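PDB 5IKY: oxalate biosynthetic component 1 from Burkholderia thailandensis, which acts as a bifunctional enzyme of quorum sensing-dependent oxalate production, combining serine hydrolase and additional lyase activities. Local coordinates for residues L682-L687 with E728-L733. Numbering follows the deposited sequence.
Sequences LPLRCL and ELTLEL
T730 OG1, which donates a hydrogen bond to L726 O one turn back in its own helix, lies against L684 CD1 at 3.9 Å. With the hydroxyl committed to that carbonyl, its meeting with the leucine methyl is a van der Waals one. The two side chains cross at about a right angle, whereas L684 and L729 slide past each other in opposite directions: L684 CD1 approaches L729 CB to 4.1 Å, and L729 CD1 returns the contact at L684 CB (3.9 Å). In L729, chi1 of -69° sets CG anti to the carbonyl carbon, and the extended second torsion (chi2 178°) carries CD1 onto helix 682-690, where it also meets L687 CD1 at 3.8 Å and, more loosely, P683 CB at 4.4 Å. L684 CD2 makes a long apolar contact with L733 CD2 (4.4 Å). No hydrogen bond joins the two segments; their contact is almost wholly aliphatic. L558 of helix 554-560 packs on P683, L687 and L729, bringing a third helix to the leucine cluster. The segment axes approach to 10.3 Å with their directions 129° apart, a leucine-rich, steeply inclined crossing in which helix 682-690 belongs to the cap domain accompanying the enzyme's C-terminal α/β-hydrolase part.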
loop_
_atom_site.group_PDB
_atom_site.type_symbol
_atom_site.label_atom_id
_atom_site.label_comp_id
_atom_site.label_asym_id
_atom_site.label_seq_id
_atom_site.Cartn_x
_atom_site.Cartn_y
_atom_site.Cartn_z
ATOM N N LEU A 682 -18.969 -27.386 5.790
ATOM C CA LEU A 682 -17.756 -26.786 6.349
ATOM C C LEU A 682 -16.527 -26.841 5.418
ATOM O O LEU A 682 -15.876 -25.815 5.216
ATOM C CB LEU A 682 -17.423 -27.441 7.696
ATOM C CG LEU A 682 -16.127 -27.021 8.393
ATOM C CD1 LEU A 682 -16.139 -25.535 8.710
ATOM C CD2 LEU A 682 -15.915 -27.842 9.658
ATOM N N PRO A 683 -16.201 -28.021 4.845
ATOM C CA PRO A 683 -15.002 -28.046 3.995
ATOM C C PRO A 683 -15.099 -27.144 2.764
ATOM O O PRO A 683 -14.077 -26.628 2.310
ATOM C CB PRO A 683 -14.900 -29.515 3.570
ATOM C CG PRO A 683 -15.654 -30.264 4.608
ATOM C CD PRO A 683 -16.790 -29.367 4.979
ATOM N N LEU A 684 -16.304 -26.959 2.235
ATOM C CA LEU A 684 -16.494 -26.078 1.087
ATOM C C LEU A 684 -16.207 -24.628 1.471
ATOM O O LEU A 684 -15.590 -23.886 0.707
ATOM C CB LEU A 684 -17.911 -26.216 0.526
ATOM C CG LEU A 684 -18.311 -25.265 -0.607
ATOM C CD1 LEU A 684 -17.270 -25.258 -1.716
ATOM C CD2 LEU A 684 -19.669 -25.661 -1.162
ATOM N N ARG A 685 -16.649 -24.232 2.659
ATOM C CA ARG A 685 -16.412 -22.875 3.137
ATOM C C ARG A 685 -14.925 -22.658 3.386
ATOM O O ARG A 685 -14.411 -21.554 3.199
ATOM C CB ARG A 685 -17.217 -22.594 4.410
ATOM C CG ARG A 685 -18.723 -22.769 4.243
ATOM C CD ARG A 685 -19.504 -22.057 5.343
ATOM N NE ARG A 685 -19.180 -22.568 6.673
ATOM C CZ ARG A 685 -19.809 -23.580 7.260
ATOM N NH1 ARG A 685 -20.800 -24.201 6.634
ATOM N NH2 ARG A 685 -19.443 -23.975 8.473
ATOM N N CYS A 686 -14.238 -23.721 3.798
ATOM C CA CYS A 686 -12.802 -23.654 4.039
ATOM C C CYS A 686 -12.045 -23.437 2.736
ATOM O O CYS A 686 -11.141 -22.603 2.666
ATOM C CB CYS A 686 -12.305 -24.927 4.723
ATOM S SG CYS A 686 -10.510 -24.976 4.975
ATOM N N LEU A 687 -12.421 -24.199 1.711
ATOM C CA LEU A 687 -11.808 -24.079 0.393
ATOM C C LEU A 687 -11.971 -22.668 -0.158
ATOM O O LEU A 687 -11.033 -22.099 -0.720
ATOM C CB LEU A 687 -12.416 -25.092 -0.580
ATOM C CG LEU A 687 -12.101 -26.567 -0.328
ATOM C CD1 LEU A 687 -12.955 -27.451 -1.221
ATOM C CD2 LEU A 687 -10.627 -26.843 -0.552
ATOM N N GLU A 728 -16.171 -29.871 -7.292
ATOM C CA GLU A 728 -16.894 -31.084 -6.925
ATOM C C GLU A 728 -17.980 -30.817 -5.886
ATOM O O GLU A 728 -19.116 -31.270 -6.033
ATOM C CB GLU A 728 -15.920 -32.134 -6.392
ATOM C CG GLU A 728 -16.586 -33.338 -5.746
ATOM C CD GLU A 728 -16.726 -34.507 -6.697
ATOM O OE1 GLU A 728 -16.497 -34.318 -7.911
ATOM O OE2 GLU A 728 -17.060 -35.616 -6.230
ATOM N N LEU A 729 -17.625 -30.079 -4.840
ATOM C CA LEU A 729 -18.550 -29.807 -3.745
ATOM C C LEU A 729 -19.673 -28.858 -4.158
ATOM O O LEU A 729 -20.797 -28.969 -3.670
ATOM C CB LEU A 729 -17.797 -29.232 -2.543
ATOM C CG LEU A 729 -16.858 -30.189 -1.805
ATOM C CD1 LEU A 729 -16.142 -29.468 -0.680
ATOM C CD2 LEU A 729 -17.625 -31.387 -1.271
ATOM N N THR A 730 -19.366 -27.926 -5.053
ATOM C CA THR A 730 -20.353 -26.949 -5.498
ATOM C C THR A 730 -21.365 -27.586 -6.447
ATOM O O THR A 730 -22.563 -27.311 -6.366
ATOM C CB THR A 730 -19.684 -25.747 -6.188
ATOM O OG1 THR A 730 -18.787 -25.108 -5.269
ATOM C CG2 THR A 730 -20.727 -24.740 -6.642
ATOM N N LEU A 731 -20.877 -28.443 -7.339
ATOM C CA LEU A 731 -21.737 -29.131 -8.297
ATOM C C LEU A 731 -22.765 -30.003 -7.592
ATOM O O LEU A 731 -23.933 -30.035 -7.982
ATOM C CB LEU A 731 -20.902 -29.981 -9.254
ATOM C CG LEU A 731 -20.183 -29.214 -10.363
ATOM C CD1 LEU A 731 -19.239 -30.126 -11.116
ATOM C CD2 LEU A 731 -21.195 -28.591 -11.310
ATOM N N GLU A 732 -22.327 -30.703 -6.552
ATOM C CA GLU A 732 -23.223 -31.553 -5.781
ATOM C C GLU A 732 -24.329 -30.715 -5.142
ATOM O O GLU A 732 -25.482 -31.145 -5.055
ATOM C CB GLU A 732 -22.444 -32.327 -4.716
ATOM C CG GLU A 732 -23.187 -32.542 -3.408
ATOM C CD GLU A 732 -22.375 -33.341 -2.405
ATOM O OE1 GLU A 732 -21.136 -33.171 -2.375
ATOM O OE2 GLU A 732 -22.973 -34.142 -1.653
ATOM N N LEU A 733 -23.975 -29.503 -4.731
ATOM C CA LEU A 733 -24.935 -28.584 -4.133
ATOM C C LEU A 733 -25.873 -28.000 -5.189
ATOM O O LEU A 733 -26.986 -27.572 -4.877
ATOM C CB LEU A 733 -24.205 -27.459 -3.396
ATOM C CG LEU A 733 -24.845 -26.937 -2.110
ATOM C CD1 LEU A 733 -25.019 -28.067 -1.105
ATOM C CD2 LEU A 733 -24.006 -25.819 -1.517
#